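Local coordinates for immune protein (PDB 6D7Y) that probably acts as the immunity protein that binds and neutralises the toxic C-terminal tip of the contact-dependent growth inhibition protein CdiA, at residues B[27-38]-B[63-74]. Residues are numbered along the deposited sequence; the frame is centred on the assembly and turned at random.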
loop_
_atom_site.group_PDB
_atom_site.type_symbol
_atom_site.label_atom_id
_atom_site.label_comp_id
_atom_site.label_asym_id
_atom_site.label_seq_id
_atom_site.Cartn_x
_atom_site.Cartn_y
_atom_site.Cartn_z
ATOM N N LYS B 27 -10.040 -6.581 -0.174
ATOM C CA LYS B 27 -10.224 -6.415 1.268
ATOM C C LYS B 27 -10.947 -5.094 1.594
ATOM O O LYS B 27 -11.215 -4.798 2.762
ATOM C CB LYS B 27 -8.875 -6.555 1.991
ATOM C CG LYS B 27 -8.162 -7.855 1.601
ATOM C CD LYS B 27 -6.840 -8.097 2.331
ATOM C CE LYS B 27 -7.023 -8.679 3.728
ATOM N NZ LYS B 27 -7.829 -7.829 4.630
ATOM N N SER B 28 -11.272 -4.309 0.560
ATOM C CA SER B 28 -12.010 -3.057 0.742
ATOM C C SER B 28 -13.439 -3.113 0.231
ATOM O O SER B 28 -13.790 -3.959 -0.599
ATOM C CB SER B 28 -11.317 -1.940 0.004
ATOM O OG SER B 28 -11.383 -2.122 -1.405
ATOM N N ASP B 29 -14.250 -2.169 0.708
ATOM C CA ASP B 29 -15.647 -2.068 0.285
ATOM C C ASP B 29 -15.741 -1.428 -1.091
ATOM O O ASP B 29 -16.518 -1.877 -1.926
ATOM C CB ASP B 29 -16.478 -1.286 1.292
ATOM C CG ASP B 29 -16.659 -2.021 2.605
ATOM O OD1 ASP B 29 -16.304 -3.207 2.694
ATOM O OD2 ASP B 29 -17.188 -1.402 3.552
ATOM N N ARG B 30 -14.961 -0.377 -1.325
ATOM C CA ARG B 30 -14.968 0.296 -2.619
ATOM C C ARG B 30 -13.748 1.163 -2.834
ATOM O O ARG B 30 -13.042 1.489 -1.886
ATOM C CB ARG B 30 -16.260 1.124 -2.791
ATOM C CG ARG B 30 -16.634 1.988 -1.599
ATOM C CD ARG B 30 -17.948 2.721 -1.860
ATOM N NE ARG B 30 -17.775 3.733 -2.904
ATOM C CZ ARG B 30 -17.419 5.007 -2.696
ATOM N NH1 ARG B 30 -17.272 5.830 -3.733
ATOM N NH2 ARG B 30 -17.201 5.480 -1.467
ATOM N N ILE B 31 -13.494 1.500 -4.099
ATOM C CA ILE B 31 -12.377 2.366 -4.464
ATOM C C ILE B 31 -12.863 3.460 -5.370
ATOM O O ILE B 31 -13.789 3.267 -6.167
ATOM C CB ILE B 31 -11.187 1.635 -5.123
ATOM C CG1 ILE B 31 -11.517 1.095 -6.515
ATOM C CG2 ILE B 31 -10.680 0.534 -4.211
ATOM C CD1 ILE B 31 -10.322 0.448 -7.182
ATOM N N PHE B 32 -12.216 4.603 -5.249
ATOM C CA PHE B 32 -12.580 5.794 -5.989
ATOM C C PHE B 32 -11.433 6.783 -5.947
ATOM O O PHE B 32 -10.371 6.505 -5.368
ATOM C CB PHE B 32 -13.826 6.416 -5.355
ATOM C CG PHE B 32 -13.680 6.681 -3.890
ATOM C CD1 PHE B 32 -13.940 5.677 -2.970
ATOM C CD2 PHE B 32 -13.265 7.923 -3.429
ATOM C CE1 PHE B 32 -13.791 5.901 -1.614
ATOM C CE2 PHE B 32 -13.123 8.159 -2.072
ATOM C CZ PHE B 32 -13.379 7.144 -1.160
ATOM N N ASP B 33 -11.663 7.938 -6.554
ATOM C CA ASP B 33 -10.675 9.015 -6.625
ATOM C C ASP B 33 -9.345 8.556 -7.249
ATOM O O ASP B 33 -8.283 8.709 -6.662
ATOM C CB ASP B 33 -10.441 9.643 -5.243
ATOM C CG ASP B 33 -9.623 10.929 -5.314
ATOM O OD1 ASP B 33 -9.681 11.630 -6.348
ATOM O OD2 ASP B 33 -8.936 11.243 -4.329
ATOM N N PHE B 34 -9.435 7.979 -8.443
ATOM C CA PHE B 34 -8.262 7.559 -9.188
ATOM C C PHE B 34 -7.505 8.826 -9.586
ATOM O O PHE B 34 -8.098 9.747 -10.158
ATOM C CB PHE B 34 -8.670 6.757 -10.421
ATOM C CG PHE B 34 -7.528 6.427 -11.332
ATOM C CD1 PHE B 34 -6.624 5.432 -11.000
ATOM C CD2 PHE B 34 -7.373 7.092 -12.549
ATOM C CE1 PHE B 34 -5.569 5.118 -11.851
ATOM C CE2 PHE B 34 -6.323 6.779 -13.405
ATOM C CZ PHE B 34 -5.415 5.793 -13.054
ATOM N N ASN B 35 -6.208 8.867 -9.292
ATOM C CA ASN B 35 -5.383 10.046 -9.574
ATOM C C ASN B 35 -4.042 9.575 -10.122
ATOM O O ASN B 35 -3.575 8.525 -9.741
ATOM C CB ASN B 35 -5.197 10.864 -8.289
ATOM C CG ASN B 35 -4.744 12.287 -8.558
ATOM O OD1 ASN B 35 -4.678 12.728 -9.711
ATOM N ND2 ASN B 35 -4.469 13.032 -7.491
ATOM N N PHE B 36 -3.407 10.389 -10.957
ATOM C CA PHE B 36 -2.177 10.011 -11.679
ATOM C C PHE B 36 -1.236 11.183 -11.975
ATOM O O PHE B 36 -1.699 12.315 -12.141
ATOM C CB PHE B 36 -2.643 9.414 -12.999
ATOM C CG PHE B 36 -3.744 10.211 -13.629
ATOM C CD1 PHE B 36 -3.460 11.293 -14.454
ATOM C CD2 PHE B 36 -5.074 9.934 -13.324
ATOM C CE1 PHE B 36 -4.484 12.055 -15.001
ATOM C CE2 PHE B 36 -6.100 10.690 -13.866
ATOM C CZ PHE B 36 -5.805 11.752 -14.706
ATOM N N SER B 37 0.068 10.904 -12.087
ATOM C CA SER B 37 1.074 11.957 -12.374
ATOM C C SER B 37 1.176 12.342 -13.868
ATOM O O SER B 37 1.786 13.351 -14.204
ATOM C CB SER B 37 2.446 11.615 -11.782
ATOM O OG SER B 37 2.918 10.366 -12.223
ATOM N N GLU B 38 0.658 11.491 -14.742
ATOM C CA GLU B 38 0.523 11.787 -16.186
ATOM C C GLU B 38 -0.743 11.058 -16.594
ATOM O O GLU B 38 -0.982 9.952 -16.111
ATOM C CB GLU B 38 1.689 11.341 -17.090
ATOM C CG GLU B 38 2.895 12.280 -17.195
ATOM C CD GLU B 38 3.989 12.018 -16.193
ATOM O OE1 GLU B 38 4.743 12.962 -15.876
ATOM O OE2 GLU B 38 4.114 10.870 -15.735
ATOM N N LEU B 63 6.383 7.223 -12.859
ATOM C CA LEU B 63 4.936 7.420 -12.877
ATOM C C LEU B 63 4.299 7.013 -11.560
ATOM O O LEU B 63 4.726 6.077 -10.918
ATOM C CB LEU B 63 4.347 6.554 -14.005
ATOM C CG LEU B 63 2.847 6.480 -14.293
ATOM C CD1 LEU B 63 2.283 7.845 -14.654
ATOM C CD2 LEU B 63 2.595 5.501 -15.443
ATOM N N TYR B 64 3.244 7.725 -11.190
ATOM C CA TYR B 64 2.487 7.455 -9.983
ATOM C C TYR B 64 1.019 7.491 -10.268
ATOM O O TYR B 64 0.582 8.220 -11.135
ATOM C CB TYR B 64 2.738 8.574 -8.946
ATOM C CG TYR B 64 1.643 8.735 -7.882
ATOM C CD1 TYR B 64 1.649 7.961 -6.729
ATOM C CD2 TYR B 64 0.615 9.668 -8.034
ATOM C CE1 TYR B 64 0.660 8.095 -5.766
ATOM C CE2 TYR B 64 -0.385 9.815 -7.067
ATOM C CZ TYR B 64 -0.351 9.025 -5.934
ATOM O OH TYR B 64 -1.301 9.137 -4.950
ATOM N N PHE B 65 0.277 6.673 -9.539
ATOM C CA PHE B 65 -1.171 6.790 -9.528
ATOM C C PHE B 65 -1.616 6.399 -8.132
ATOM O O PHE B 65 -0.944 5.636 -7.433
ATOM C CB PHE B 65 -1.899 6.032 -10.651
ATOM C CG PHE B 65 -1.911 4.538 -10.515
ATOM C CD1 PHE B 65 -2.968 3.900 -9.885
ATOM C CD2 PHE B 65 -0.919 3.772 -11.086
ATOM C CE1 PHE B 65 -3.013 2.524 -9.794
ATOM C CE2 PHE B 65 -0.941 2.390 -10.989
ATOM C CZ PHE B 65 -1.993 1.764 -10.338
ATOM N N GLY B 66 -2.720 6.981 -7.704
ATOM C CA GLY B 66 -3.251 6.702 -6.401
ATOM C C GLY B 66 -4.741 6.560 -6.483
ATOM O O GLY B 66 -5.377 6.988 -7.461
ATOM N N VAL B 67 -5.295 5.952 -5.452
ATOM C CA VAL B 67 -6.709 5.718 -5.384
ATOM C C VAL B 67 -7.122 5.675 -3.931
ATOM O O VAL B 67 -6.369 5.202 -3.082
ATOM C CB VAL B 67 -7.079 4.402 -6.131
ATOM C CG1 VAL B 67 -6.344 3.215 -5.569
ATOM C CG2 VAL B 67 -8.564 4.139 -6.094
ATOM N N SER B 68 -8.291 6.231 -3.630
ATOM C CA SER B 68 -8.815 6.180 -2.281
ATOM C C SER B 68 -9.613 4.898 -2.163
ATOM O O SER B 68 -10.329 4.503 -3.095
ATOM C CB SER B 68 -9.682 7.404 -1.951
ATOM O OG SER B 68 -8.881 8.567 -1.927
HETATM N N MSE B 69 -9.500 4.264 -1.011
HETATM C CA MSE B 69 -10.164 3.012 -0.750
HETATM C C MSE B 69 -10.974 3.236 0.480
HETATM O O MSE B 69 -10.521 3.911 1.395
HETATM C CB MSE B 69 -9.034 1.981 -0.564
HETATM C CG MSE B 69 -9.511 0.581 -0.214
HETATM SE SE MSE B 69 -8.103 -0.811 -0.456
HETATM C CE MSE B 69 -7.865 -0.552 -2.397
ATOM N N GLU B 70 -12.206 2.738 0.491
ATOM C CA GLU B 70 -13.066 2.826 1.666
ATOM C C GLU B 70 -13.358 1.441 2.209
ATOM O O GLU B 70 -13.598 0.495 1.432
ATOM C CB GLU B 70 -14.387 3.518 1.317
ATOM C CG GLU B 70 -15.382 3.521 2.465
ATOM C CD GLU B 70 -16.691 4.172 2.104
ATOM O OE1 GLU B 70 -16.704 5.053 1.212
ATOM O OE2 GLU B 70 -17.708 3.810 2.727
ATOM N N GLY B 71 -13.375 1.339 3.537
ATOM C CA GLY B 71 -13.696 0.099 4.231
ATOM C C GLY B 71 -12.666 -0.990 4.000
ATOM O O GLY B 71 -13.009 -2.079 3.566
ATOM N N PHE B 72 -11.405 -0.696 4.296
ATOM C CA PHE B 72 -10.333 -1.668 4.103
ATOM C C PHE B 72 -10.161 -2.518 5.356
ATOM O O PHE B 72 -9.844 -1.984 6.403
ATOM C CB PHE B 72 -9.012 -0.956 3.794
ATOM C CG PHE B 72 -7.877 -1.900 3.556
ATOM C CD1 PHE B 72 -7.711 -2.496 2.313
ATOM C CD2 PHE B 72 -6.996 -2.235 4.580
ATOM C CE1 PHE B 72 -6.679 -3.391 2.084
ATOM C CE2 PHE B 72 -5.958 -3.128 4.352
ATOM C CZ PHE B 72 -5.800 -3.707 3.106
ATOM N N SER B 73 -10.388 -3.829 5.250
ATOM C CA SER B 73 -10.239 -4.725 6.402
ATOM C C SER B 73 -8.817 -5.255 6.373
ATOM O O SER B 73 -8.379 -5.790 5.361
ATOM C CB SER B 73 -11.244 -5.877 6.350
ATOM O OG SER B 73 -11.052 -6.665 5.192
ATOM N N VAL B 74 -8.099 -5.104 7.473
ATOM C CA VAL B 74 -6.705 -5.532 7.526
ATOM C C VAL B 74 -6.608 -7.012 7.904
ATOM O O VAL B 74 -6.189 -7.850 7.090
ATOM C CB VAL B 74 -5.902 -4.660 8.517
ATOM C CG1 VAL B 74 -4.414 -4.962 8.424
ATOM C CG2 VAL B 74 -6.147 -3.182 8.228
HETATM O O HOH W 1 -3.255 11.240 -5.337
#
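Arg30 and Glu70 join in a salt bridge across an antiparallel strand pair. Strand 30-36 is an edge strand of the chain's antiparallel sheet, and strand 63-75 lies between it and strand 78-90. Arg30 NH2 meets Glu70 OE1 at 2.8 Å. The carboxylate oxygen lies at the guanidinium edge, and the two planes are nearly perpendicular (86°). NH2 reaches OE1 from above the carboxylate plane.

Phe32 sits on the same face of the sheet. Its CG lies between backbone N and carbonyl carbon (chi1 54°), which carries the ring over Ser68. One ring face meets Ser68 CB, 3.9 Å from the Phe32 ring centroid, a CH-pi contact. Glu70 CB touches the ring edge. Phe32 CD1 also lies over one face of the Arg30 guanidinium, toward its rim.

Ile31 and Met69 pair on the opposite face. Ile31 CB packs on Val67 CG2 at 3.8 Å. Phe34 CE1 reaches Phe65 CD1 at 3.5 Å, with the two rings inclined at 45°. Phe56 meets the Phe65 ring edge-to-face.

The ladder is broken by two bulges. Between the Phe32-Ser68 and Asn35-Gly66 pairs, strand 30-36 holds one residue more than its partner, a beta bulge. A classic bulge sets Asp29 and Arg30 together opposite Glu70, and both their N-H groups share Glu70 O. Asp29 itself forms a salt bridge with Lys79.

At the Ser37 end, Ser37 OG takes the N-H of Tyr64 N at 2.9 Å. Beyond the classic bulge, Lys27 O accepts from Ser73 N at 2.8 Å and from Ser73 OG at 3.1 Å, the hydroxyl in the carbonyl plane on a lone pair.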